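PDB 4FLN: protease Do-like 2, chloroplastic from Arabidopsis thaliana, which cuts photodamaged D1 protein of photosystem II as a chloroplast serine endopeptidase, performing the primary cleavage. Local coordinates for residues V114-V119 with T241-N246; V422-V427 with K491-P496; I429-M434 with A475-E480. One frame throughout, in Å; residues are numbered along the deposited sequence.

Contact 1 of 3, residues V114-V119 with T241-N246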
ATOM      1  N   VAL B 114      37.327 -17.171 -14.627  1.00 47.25           N
ATOM      2  CA  VAL B 114      36.924 -15.981 -15.363  1.00 53.03           C
ATOM      3  C   VAL B 114      38.142 -15.300 -15.976  1.00 61.37           C
ATOM      4  O   VAL B 114      38.908 -14.623 -15.279  1.00 63.52           O
ATOM      5  CB  VAL B 114      36.287 -14.956 -14.414  1.00 48.14           C
ATOM      6  CG1 VAL B 114      35.634 -13.828 -15.200  1.00 40.13           C
ATOM      7  CG2 VAL B 114      35.296 -15.635 -13.498  1.00 53.41           C
ATOM      8  N   LEU B 115      38.268 -15.427 -17.295  1.00 58.34           N
ATOM      9  CA  LEU B 115      39.393 -14.872 -18.038  1.00 54.90           C
ATOM     10  C   LEU B 115      39.376 -13.349 -18.049  1.00 65.75           C
ATOM     11  O   LEU B 115      40.350 -12.701 -17.662  1.00 72.26           O
ATOM     12  CB  LEU B 115      39.378 -15.374 -19.482  1.00 50.91           C
ATOM     13  CG  LEU B 115      39.621 -16.864 -19.735  1.00 59.03           C
ATOM     14  CD1 LEU B 115      39.640 -17.143 -21.227  1.00 62.13           C
ATOM     15  CD2 LEU B 115      40.922 -17.314 -19.097  1.00 52.38           C
ATOM     16  N   VAL B 116      38.273 -12.779 -18.524  1.00 57.85           N
ATOM     17  CA  VAL B 116      38.168 -11.334 -18.629  1.00 52.06           C
ATOM     18  C   VAL B 116      36.714 -10.908 -18.582  1.00 53.18           C
ATOM     19  O   VAL B 116      35.840 -11.617 -19.068  1.00 63.00           O
ATOM     20  CB  VAL B 116      38.838 -10.834 -19.931  1.00 60.36           C
ATOM     21  CG1 VAL B 116      38.163 -11.445 -21.156  1.00 55.79           C
ATOM     22  CG2 VAL B 116      38.837  -9.317 -19.995  1.00 67.75           C
ATOM     23  N   ARG B 117      36.442  -9.752 -17.995  1.00 50.73           N
ATOM     24  CA  ARG B 117      35.065  -9.303 -17.924  1.00 48.99           C
ATOM     25  C   ARG B 117      34.871  -7.813 -18.214  1.00 52.63           C
ATOM     26  O   ARG B 117      35.360  -6.963 -17.476  1.00 50.86           O
ATOM     27  CB  ARG B 117      34.495  -9.666 -16.555  1.00 41.74           C
ATOM     28  CG  ARG B 117      35.220  -9.026 -15.405  1.00 32.33           C
ATOM     29  CD  ARG B 117      34.774  -9.607 -14.082  1.00 46.75           C
ATOM     30  NE  ARG B 117      35.509 -10.818 -13.732  1.00 60.51           N
ATOM     31  CZ  ARG B 117      35.187 -11.617 -12.722  1.00 63.04           C
ATOM     32  NH1 ARG B 117      34.132 -11.340 -11.967  1.00 63.58           N
ATOM     33  NH2 ARG B 117      35.915 -12.690 -12.469  1.00 63.86           N
ATOM     34  N   GLY B 118      34.177  -7.500 -19.307  1.00 55.22           N
ATOM     35  CA  GLY B 118      33.671  -6.155 -19.526  1.00 56.10           C
ATOM     36  C   GLY B 118      32.447  -5.855 -18.678  1.00 59.19           C
ATOM     37  O   GLY B 118      31.414  -6.506 -18.819  1.00 64.54           O
ATOM     38  N   VAL B 119      32.515  -4.822 -17.854  1.00 58.69           N
ATOM     39  CA  VAL B 119      31.380  -4.499 -16.996  1.00 62.02           C
ATOM     40  C   VAL B 119      30.253  -3.722 -17.682  1.00 63.89           C
ATOM     41  O   VAL B 119      29.081  -4.001 -17.441  1.00 59.18           O
ATOM     42  CB  VAL B 119      31.818  -3.755 -15.743  1.00 62.45           C
ATOM     43  CG1 VAL B 119      30.716  -2.803 -15.290  1.00 66.25           C
ATOM     44  CG2 VAL B 119      32.181  -4.758 -14.654  1.00 63.86           C
ATOM     45  N   THR B 241      37.941  -8.915 -29.728  1.00 56.76           N
ATOM     46  CA  THR B 241      39.158  -8.386 -30.339  1.00 59.04           C
ATOM     47  C   THR B 241      39.871  -7.453 -29.364  1.00 58.89           C
ATOM     48  O   THR B 241      41.102  -7.397 -29.331  1.00 54.10           O
ATOM     49  CB  THR B 241      38.941  -7.715 -31.741  1.00 51.01           C
ATOM     50  OG1 THR B 241      39.329  -6.337 -31.696  1.00 59.35           O
ATOM     51  CG2 THR B 241      37.511  -7.824 -32.201  1.00 38.23           C
ATOM     52  N   ASP B 242      39.096  -6.743 -28.549  1.00 53.95           N
ATOM     53  CA  ASP B 242      39.687  -5.938 -27.496  1.00 53.49           C
ATOM     54  C   ASP B 242      40.621  -6.850 -26.707  1.00 62.79           C
ATOM     55  O   ASP B 242      41.783  -6.527 -26.476  1.00 66.13           O
ATOM     56  CB  ASP B 242      38.601  -5.346 -26.594  1.00 49.19           C
ATOM     57  CG  ASP B 242      39.155  -4.404 -25.534  1.00 61.08           C
ATOM     58  OD1 ASP B 242      38.360  -3.868 -24.731  1.00 65.39           O
ATOM     59  OD2 ASP B 242      40.384  -4.196 -25.489  1.00 67.24           O
ATOM     60  N   TYR B 243      40.105  -8.015 -26.332  1.00 63.14           N
ATOM     61  CA  TYR B 243      40.835  -8.964 -25.499  1.00 64.02           C
ATOM     62  C   TYR B 243      42.030  -9.598 -26.212  1.00 67.37           C
ATOM     63  O   TYR B 243      43.095  -9.765 -25.617  1.00 78.86           O
ATOM     64  CB  TYR B 243      39.875 -10.043 -24.986  1.00 57.20           C
ATOM     65  CG  TYR B 243      40.501 -11.067 -24.077  1.00 53.06           C
ATOM     66  CD1 TYR B 243      41.160 -10.687 -22.915  1.00 61.90           C
ATOM     67  CD2 TYR B 243      40.408 -12.416 -24.364  1.00 48.85           C
ATOM     68  CE1 TYR B 243      41.726 -11.630 -22.073  1.00 59.37           C
ATOM     69  CE2 TYR B 243      40.972 -13.364 -23.537  1.00 49.84           C
ATOM     70  CZ  TYR B 243      41.626 -12.969 -22.392  1.00 58.24           C
ATOM     71  OH  TYR B 243      42.180 -13.923 -21.571  1.00 67.77           O
ATOM     72  N   GLU B 244      41.862  -9.954 -27.481  1.00 57.13           N
ATOM     73  CA  GLU B 244      42.965 -10.535 -28.236  1.00 64.45           C
ATOM     74  C   GLU B 244      44.117  -9.549 -28.370  1.00 67.32           C
ATOM     75  O   GLU B 244      45.253  -9.871 -28.038  1.00 66.99           O
ATOM     76  CB  GLU B 244      42.509 -11.014 -29.614  1.00 71.67           C
ATOM     77  CG  GLU B 244      41.888 -12.392 -29.598  1.00 87.53           C
ATOM     78  CD  GLU B 244      41.638 -12.935 -30.988  1.00101.35           C
ATOM     79  OE1 GLU B 244      41.494 -12.124 -31.927  1.00106.04           O
ATOM     80  OE2 GLU B 244      41.592 -14.175 -31.139  1.00105.33           O
ATOM     81  N   ARG B 245      43.810  -8.349 -28.857  1.00 67.63           N
ATOM     82  CA  ARG B 245      44.799  -7.279 -28.987  1.00 71.68           C
ATOM     83  C   ARG B 245      45.527  -6.953 -27.668  1.00 70.63           C
ATOM     84  O   ARG B 245      46.743  -7.103 -27.567  1.00 76.76           O
ATOM     85  CB  ARG B 245      44.155  -6.013 -29.576  1.00 68.86           C
ATOM     86  CG  ARG B 245      43.800  -6.123 -31.057  1.00 78.97           C
ATOM     87  CD  ARG B 245      42.536  -5.329 -31.418  1.00 91.38           C
ATOM     88  NE  ARG B 245      42.793  -3.963 -31.886  1.00 97.37           N
ATOM     89  CZ  ARG B 245      42.699  -2.870 -31.129  1.00100.26           C
ATOM     90  NH1 ARG B 245      42.363  -2.966 -29.849  1.00102.53           N
ATOM     91  NH2 ARG B 245      42.943  -1.673 -31.650  1.00 97.71           N
ATOM     92  N   ASN B 246      44.781  -6.489 -26.672  1.00 60.39           N
ATOM     93  CA  ASN B 246      45.370  -5.999 -25.436  1.00 57.26           C
ATOM     94  C   ASN B 246      45.491  -7.015 -24.299  1.00 62.70           C
ATOM     95  O   ASN B 246      46.107  -6.725 -23.271  1.00 66.34           O
ATOM     96  CB  ASN B 246      44.593  -4.778 -24.943  1.00 58.08           C
ATOM     97  CG  ASN B 246      44.435  -3.713 -26.009  1.00 57.72           C
ATOM     98  OD1 ASN B 246      43.452  -3.705 -26.756  1.00 57.71           O
ATOM     99  ND2 ASN B 246      45.399  -2.801 -26.081  1.00 58.52           N
TER
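One face of the Y243 ring is covered by V116, whose CG1 methyl sits over the middle of the ring, 3.6 Å from its centroid and only 13° off the ring normal, a CH-pi contact. Near the hydroxyl lies L115: its CB is 3.8 Å from Y243 OH, the two side chains cross at about a right angle, and the leucine gives the hydroxyl end an aliphatic neighbour at the surface. V116 and Y243 run past each other in opposite directions, and the valine CB also approaches the ring, 3.7 Å from Y243 CE1. With CG anti to the backbone N (chi1 -178°), the tyrosine leaves helix 233-246 toward the strand and lays its ring against the valine. A branched valine suits this place because it offers a compact methyl to the pi face, while the long tyrosine side chain bridges backbones whose nearest CA atoms, of V116 and Y243, are 7.7 Å apart. V116 also packs on Y249, in the loop that follows the helix. The contact thus lays the helix that follows the second beta-barrel against strand 110-118 of the first, an interdomain packing that fits the two-barrel, chymotrypsin-like fold of the S1C proteases.

Contact 2 of 3, residues V422-V427 with K491-P496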
ATOM      1  N   VAL B 422      31.295   8.589  12.059  1.00 55.70           N
ATOM      2  CA  VAL B 422      32.356   8.779  13.044  1.00 52.16           C
ATOM      3  C   VAL B 422      32.179   7.747  14.140  1.00 53.74           C
ATOM      4  O   VAL B 422      31.118   7.667  14.742  1.00 59.48           O
ATOM      5  CB  VAL B 422      32.306  10.173  13.699  1.00 45.10           C
ATOM      6  CG1 VAL B 422      33.277  10.235  14.858  1.00 43.57           C
ATOM      7  CG2 VAL B 422      32.622  11.257  12.685  1.00 45.42           C
ATOM      8  N   LEU B 423      33.206   6.957  14.421  1.00 58.68           N
ATOM      9  CA  LEU B 423      33.070   5.982  15.492  1.00 54.83           C
ATOM     10  C   LEU B 423      33.366   6.710  16.795  1.00 55.70           C
ATOM     11  O   LEU B 423      34.505   7.131  17.041  1.00 45.07           O
ATOM     12  CB  LEU B 423      34.051   4.833  15.295  1.00 43.64           C
ATOM     13  CG  LEU B 423      34.229   4.353  13.861  1.00 34.02           C
ATOM     14  CD1 LEU B 423      35.310   3.308  13.805  1.00 34.69           C
ATOM     15  CD2 LEU B 423      32.930   3.788  13.369  1.00 55.17           C
ATOM     16  N   ALA B 424      32.341   6.823  17.638  1.00 45.24           N
ATOM     17  CA  ALA B 424      32.387   7.716  18.786  1.00 43.70           C
ATOM     18  C   ALA B 424      33.585   7.453  19.713  1.00 55.54           C
ATOM     19  O   ALA B 424      33.974   6.306  19.937  1.00 54.59           O
ATOM     20  CB  ALA B 424      31.085   7.647  19.547  1.00 34.38           C
ATOM     21  N   ASN B 425      34.162   8.530  20.249  1.00 62.13           N
ATOM     22  CA  ASN B 425      35.319   8.446  21.136  1.00 61.52           C
ATOM     23  C   ASN B 425      35.725   9.817  21.680  1.00 69.48           C
ATOM     24  O   ASN B 425      35.354  10.851  21.129  1.00 71.70           O
ATOM     25  CB  ASN B 425      36.505   7.802  20.417  1.00 63.38           C
ATOM     26  CG  ASN B 425      37.632   7.430  21.365  1.00 76.47           C
ATOM     27  OD1 ASN B 425      38.603   8.176  21.532  1.00 70.99           O
ATOM     28  ND2 ASN B 425      37.507   6.268  21.996  1.00 84.48           N
ATOM     29  N   GLU B 426      36.503   9.818  22.755  1.00 72.28           N
ATOM     30  CA  GLU B 426      36.823  11.057  23.453  1.00 74.29           C
ATOM     31  C   GLU B 426      37.591  12.093  22.619  1.00 71.34           C
ATOM     32  O   GLU B 426      37.590  13.279  22.947  1.00 77.69           O
ATOM     33  CB  GLU B 426      37.555  10.760  24.760  1.00 72.86           C
ATOM     34  N   VAL B 427      38.255  11.662  21.554  1.00 60.38           N
ATOM     35  CA  VAL B 427      38.990  12.608  20.718  1.00 64.69           C
ATOM     36  C   VAL B 427      38.060  13.339  19.746  1.00 62.13           C
ATOM     37  O   VAL B 427      38.305  14.488  19.366  1.00 53.86           O
ATOM     38  CB  VAL B 427      40.096  11.914  19.905  1.00 72.59           C
ATOM     39  CG1 VAL B 427      41.306  12.817  19.802  1.00 78.37           C
ATOM     40  CG2 VAL B 427      40.470  10.586  20.538  1.00 73.55           C
ATOM     41  N   LYS B 491      39.411  -1.621  18.045  1.00 74.83           N
ATOM     42  CA  LYS B 491      39.095  -2.750  18.902  1.00 74.58           C
ATOM     43  C   LYS B 491      37.616  -2.680  19.259  1.00 76.56           C
ATOM     44  O   LYS B 491      36.853  -3.601  18.987  1.00 83.68           O
ATOM     45  CB  LYS B 491      39.945  -2.732  20.154  1.00 71.93           C
ATOM     46  N   ASP B 492      37.208  -1.559  19.836  1.00 72.48           N
ATOM     47  CA  ASP B 492      35.882  -1.455  20.431  1.00 73.58           C
ATOM     48  C   ASP B 492      34.721  -1.533  19.437  1.00 76.93           C
ATOM     49  O   ASP B 492      33.595  -1.857  19.817  1.00 75.55           O
ATOM     50  CB  ASP B 492      35.779  -0.184  21.283  1.00 72.33           C
ATOM     51  N   TYR B 493      34.971  -1.205  18.175  1.00 82.61           N
ATOM     52  CA  TYR B 493      33.855  -1.087  17.231  1.00 80.66           C
ATOM     53  C   TYR B 493      33.266  -2.296  16.474  1.00 96.76           C
ATOM     54  O   TYR B 493      32.045  -2.411  16.377  1.00112.56           O
ATOM     55  CB  TYR B 493      33.990   0.170  16.366  1.00 64.67           C
ATOM     56  CG  TYR B 493      33.469   1.353  17.141  1.00 63.42           C
ATOM     57  CD1 TYR B 493      34.282   2.028  18.045  1.00 61.13           C
ATOM     58  CD2 TYR B 493      32.139   1.740  17.040  1.00 62.27           C
ATOM     59  CE1 TYR B 493      33.797   3.085  18.788  1.00 55.21           C
ATOM     60  CE2 TYR B 493      31.647   2.800  17.779  1.00 66.74           C
ATOM     61  CZ  TYR B 493      32.483   3.466  18.651  1.00 63.66           C
ATOM     62  OH  TYR B 493      32.005   4.520  19.385  1.00 66.94           O
ATOM     63  N   GLY B 494      34.092  -3.175  15.917  1.00 93.90           N
ATOM     64  CA  GLY B 494      35.529  -3.051  15.952  1.00 95.23           C
ATOM     65  C   GLY B 494      36.036  -3.599  14.635  1.00 95.57           C
ATOM     66  O   GLY B 494      35.381  -4.407  13.965  1.00 87.08           O
ATOM     67  N   ILE B 495      37.224  -3.154  14.261  1.00 94.81           N
ATOM     68  CA  ILE B 495      37.637  -3.244  12.879  1.00 87.30           C
ATOM     69  C   ILE B 495      39.073  -3.728  12.818  1.00 87.82           C
ATOM     70  O   ILE B 495      39.908  -3.343  13.639  1.00 91.40           O
ATOM     71  CB  ILE B 495      37.485  -1.863  12.189  1.00 78.87           C
ATOM     72  CG1 ILE B 495      36.144  -1.220  12.567  1.00 76.26           C
ATOM     73  CG2 ILE B 495      37.598  -1.982  10.683  1.00 80.96           C
ATOM     74  CD1 ILE B 495      35.938   0.177  12.007  1.00 72.98           C
ATOM     75  N   PRO B 496      39.361  -4.593  11.841  1.00 83.79           N
ATOM     76  CA  PRO B 496      40.674  -5.221  11.689  1.00 78.79           C
ATOM     77  C   PRO B 496      41.793  -4.214  11.480  1.00 76.74           C
ATOM     78  O   PRO B 496      42.831  -4.313  12.134  1.00 75.83           O
ATOM     79  CB  PRO B 496      40.501  -6.056  10.421  1.00 79.03           C
ATOM     80  CG  PRO B 496      39.034  -6.337  10.354  1.00 77.02           C
ATOM     81  CD  PRO B 496      38.381  -5.109  10.869  1.00 76.79           C
TER
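L423 and Y493 meet first: L423 CB stands over the centre of the tyrosine ring, 3.7 Å from its centroid and 3° off the normal, a nearly axial CH-pi contact. The ring's hydroxyl reaches beyond L423 to the next residue, where Y493 OH donates a hydrogen bond of 2.7 Å to A424 O. That oxygen lies at the ring's edge, near its plane; the C=O...donor angle is 110°, and the donor is tilted from the carbonyl plane. Alanine, with just a methyl, adds little bulk beside the phenol. Away from the ring, L423 and I495 meet tip to tip, with L423 CD1 3.7 Å from I495 CD1. L423 keeps CG beside its backbone N (chi1 -40°), which carries the isobutyl end toward the isoleucine. Further out, L423 also packs on V379 of strand 378-382, and the side-chain amide of N428 gives its ND2 to L423 O and takes N425 N on OD1, bracing the loop at both sides of A424. Q71 of a second subunit packs on Y493 and bonds to V422 O. Tyrosine therefore suits position 493 in two ways: its face takes the aliphatic L423, while its phenol gives a buried loop carbonyl a partner.

Contact 3 of 3, residues I429-M434 with A475-E480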
ATOM      1  N   ILE B 429      34.713  13.987  20.220  1.00 55.46           N
ATOM      2  CA  ILE B 429      33.487  14.510  20.824  1.00 56.28           C
ATOM      3  C   ILE B 429      33.007  15.761  20.097  1.00 60.02           C
ATOM      4  O   ILE B 429      33.788  16.666  19.796  1.00 64.90           O
ATOM      5  CB  ILE B 429      33.642  14.824  22.335  1.00 65.60           C
ATOM      6  CG1 ILE B 429      34.329  16.174  22.544  1.00 65.90           C
ATOM      7  CG2 ILE B 429      34.393  13.703  23.059  1.00 62.48           C
ATOM      8  CD1 ILE B 429      34.717  16.423  23.982  1.00 66.15           C
ATOM      9  N   GLY B 430      31.713  15.785  19.803  1.00 56.95           N
ATOM     10  CA  GLY B 430      31.107  16.857  19.036  1.00 52.29           C
ATOM     11  C   GLY B 430      31.039  16.506  17.560  1.00 56.68           C
ATOM     12  O   GLY B 430      30.193  17.023  16.827  1.00 50.98           O
ATOM     13  N   TYR B 431      31.917  15.603  17.129  1.00 57.75           N
ATOM     14  CA  TYR B 431      31.982  15.214  15.728  1.00 52.39           C
ATOM     15  C   TYR B 431      31.179  13.949  15.454  1.00 55.75           C
ATOM     16  O   TYR B 431      31.045  13.525  14.306  1.00 53.06           O
ATOM     17  CB  TYR B 431      33.429  15.001  15.290  1.00 43.31           C
ATOM     18  CG  TYR B 431      34.322  16.184  15.521  1.00 45.43           C
ATOM     19  CD1 TYR B 431      33.890  17.477  15.259  1.00 48.51           C
ATOM     20  CD2 TYR B 431      35.601  16.010  16.018  1.00 46.67           C
ATOM     21  CE1 TYR B 431      34.727  18.561  15.477  1.00 54.66           C
ATOM     22  CE2 TYR B 431      36.433  17.073  16.238  1.00 44.46           C
ATOM     23  CZ  TYR B 431      36.003  18.343  15.969  1.00 52.58           C
ATOM     24  OH  TYR B 431      36.872  19.380  16.202  1.00 59.26           O
ATOM     25  N   GLU B 432      30.614  13.359  16.497  1.00 65.81           N
ATOM     26  CA  GLU B 432      29.815  12.168  16.292  1.00 70.77           C
ATOM     27  C   GLU B 432      28.603  12.678  15.536  1.00 70.96           C
ATOM     28  O   GLU B 432      28.492  13.881  15.290  1.00 85.47           O
ATOM     29  CB  GLU B 432      29.385  11.576  17.635  1.00 69.94           C
ATOM     30  CG  GLU B 432      30.481  11.513  18.685  1.00 78.48           C
ATOM     31  CD  GLU B 432      30.374  12.629  19.718  1.00 86.63           C
ATOM     32  OE1 GLU B 432      29.633  13.609  19.464  1.00 78.70           O
ATOM     33  OE2 GLU B 432      31.026  12.516  20.786  1.00 85.98           O
ATOM     34  N   ASP B 433      27.694  11.794  15.159  1.00 53.69           N
ATOM     35  CA  ASP B 433      26.497  12.240  14.437  1.00 70.22           C
ATOM     36  C   ASP B 433      26.814  12.956  13.119  1.00 68.25           C
ATOM     37  O   ASP B 433      25.986  13.703  12.606  1.00 67.62           O
ATOM     38  CB  ASP B 433      25.655  13.189  15.310  1.00 70.89           C
ATOM     39  CG  ASP B 433      24.858  12.460  16.382  1.00 85.50           C
ATOM     40  OD1 ASP B 433      24.453  13.118  17.362  1.00 85.49           O
ATOM     41  OD2 ASP B 433      24.633  11.234  16.247  1.00 95.95           O
ATOM     42  N   MET B 434      28.000  12.725  12.567  1.00 66.99           N
ATOM     43  CA  MET B 434      28.353  13.317  11.285  1.00 66.07           C
ATOM     44  C   MET B 434      28.359  12.217  10.235  1.00 65.09           C
ATOM     45  O   MET B 434      29.050  11.208  10.381  1.00 72.56           O
ATOM     46  CB  MET B 434      29.707  14.020  11.357  1.00 70.44           C
ATOM     47  CG  MET B 434      29.748  15.346  10.611  1.00 74.98           C
ATOM     48  SD  MET B 434      31.345  16.186  10.709  1.00 79.39           S
ATOM     49  CE  MET B 434      31.674  16.067  12.453  1.00 56.25           C
ATOM     50  N   ALA B 475      36.281  20.143  11.312  1.00 54.41           N
ATOM     51  CA  ALA B 475      36.605  19.259  12.421  1.00 52.88           C
ATOM     52  C   ALA B 475      38.079  19.375  12.740  1.00 54.12           C
ATOM     53  O   ALA B 475      38.925  19.126  11.882  1.00 57.09           O
ATOM     54  CB  ALA B 475      36.268  17.830  12.078  1.00 53.63           C
ATOM     55  N   VAL B 476      38.393  19.757  13.970  1.00 42.20           N
ATOM     56  CA  VAL B 476      39.781  19.803  14.379  1.00 51.73           C
ATOM     57  C   VAL B 476      40.039  18.690  15.366  1.00 56.42           C
ATOM     58  O   VAL B 476      39.233  18.450  16.263  1.00 47.27           O
ATOM     59  CB  VAL B 476      40.170  21.160  14.999  1.00 51.26           C
ATOM     60  CG1 VAL B 476      41.419  21.011  15.846  1.00 49.67           C
ATOM     61  CG2 VAL B 476      40.390  22.196  13.909  1.00 45.26           C
ATOM     62  N   LEU B 477      41.164  18.007  15.181  1.00 58.47           N
ATOM     63  CA  LEU B 477      41.564  16.937  16.079  1.00 57.72           C
ATOM     64  C   LEU B 477      43.031  17.063  16.416  1.00 62.86           C
ATOM     65  O   LEU B 477      43.804  17.601  15.625  1.00 67.73           O
ATOM     66  CB  LEU B 477      41.295  15.581  15.443  1.00 58.90           C
ATOM     67  CG  LEU B 477      39.802  15.322  15.287  1.00 60.54           C
ATOM     68  CD1 LEU B 477      39.438  15.189  13.822  1.00 61.79           C
ATOM     69  CD2 LEU B 477      39.417  14.088  16.066  1.00 64.33           C
ATOM     70  N   GLU B 478      43.408  16.572  17.592  1.00 66.55           N
ATOM     71  CA  GLU B 478      44.804  16.607  18.019  1.00 74.51           C
ATOM     72  C   GLU B 478      45.571  15.351  17.576  1.00 68.56           C
ATOM     73  O   GLU B 478      45.181  14.226  17.905  1.00 56.10           O
ATOM     74  CB  GLU B 478      44.887  16.776  19.533  1.00 81.28           C
ATOM     75  CG  GLU B 478      46.072  17.593  19.980  1.00 95.52           C
ATOM     76  CD  GLU B 478      46.439  17.348  21.429  1.00107.58           C
ATOM     77  OE1 GLU B 478      47.651  17.215  21.712  1.00112.66           O
ATOM     78  OE2 GLU B 478      45.520  17.290  22.278  1.00105.13           O
ATOM     79  N   ARG B 479      46.663  15.547  16.837  1.00 69.80           N
ATOM     80  CA  ARG B 479      47.412  14.425  16.261  1.00 72.62           C
ATOM     81  C   ARG B 479      47.782  13.331  17.258  1.00 75.15           C
ATOM     82  O   ARG B 479      47.451  12.163  17.051  1.00 71.69           O
ATOM     83  CB  ARG B 479      48.679  14.909  15.549  1.00 70.27           C
ATOM     84  CG  ARG B 479      48.511  15.081  14.051  1.00 76.19           C
ATOM     85  CD  ARG B 479      49.840  15.218  13.329  1.00 70.18           C
ATOM     86  NE  ARG B 479      50.727  14.106  13.634  1.00 73.20           N
ATOM     87  CZ  ARG B 479      51.820  14.213  14.377  1.00 73.81           C
ATOM     88  NH1 ARG B 479      52.169  15.386  14.881  1.00 70.02           N
ATOM     89  NH2 ARG B 479      52.573  13.151  14.607  1.00 75.82           N
ATOM     90  N   GLU B 480      48.465  13.707  18.336  1.00 76.91           N
ATOM     91  CA  GLU B 480      49.040  12.716  19.239  1.00 79.38           C
ATOM     92  C   GLU B 480      47.963  11.879  19.927  1.00 77.86           C
ATOM     93  O   GLU B 480      48.106  10.661  20.065  1.00 85.98           O
ATOM     94  CB  GLU B 480      49.971  13.379  20.263  1.00 82.06           C
TER
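Y431 makes the polar link with the strand: its OH donates to V476 O at 2.5 Å, lying in the carbonyl plane on a lone pair, with a C=O...donor angle of 121°. The acceptor is a main-chain oxygen at the ring's edge. Apolar contacts accompany this bond. A475 CB lies over the centre of the ring, 3.9 Å from its centroid and 13° off the normal, in a CH-pi contact, and alanine's single methyl lets the ring settle close to the strand. L477 CG comes to 3.9 Å from Y431 CE2, its side chain sliding past the tyrosine in the reverse direction. CG of Y431 stands anti to the carbonyl carbon (chi1 -56°), and from there the ring extends across to the strand. Both segments belong to the second PDZ domain, where the loop between strands 417-422 and 437-442 closes against strand 474-478 just before helix 479-493 begins. Within the loop, G430 N donates to E432 OE1 from above the carboxylate plane, a bond 3.0 Å long. Glycine suits position 430 because its backbone angles would press a side chain against the preceding carbonyl. From a third subunit, N264 packs on Y431 and bonds to I429 O, while A266 packs on V476.

How the contacts relate
Contact 1 is a surface contact in the protease part of the chain, whereas contacts 2 and 3 are buried in the second PDZ domain, with centres about 42 and 46 Å from that of contact 1. Contacts 2 and 3 are neighbours: their centres are about 12 Å apart, and V422 packs against Y431 and E432. Both draw on the loop between strands 417-422 and 437-442; contact 3 sets it against strand 474-478, contact 2 against the far part of helix 479-493 and what follows. A tyrosine receives a CH-pi contact in all three, but the two buried phenols also bond to main-chain oxygens, and both buried contacts border other subunits of the hexamer.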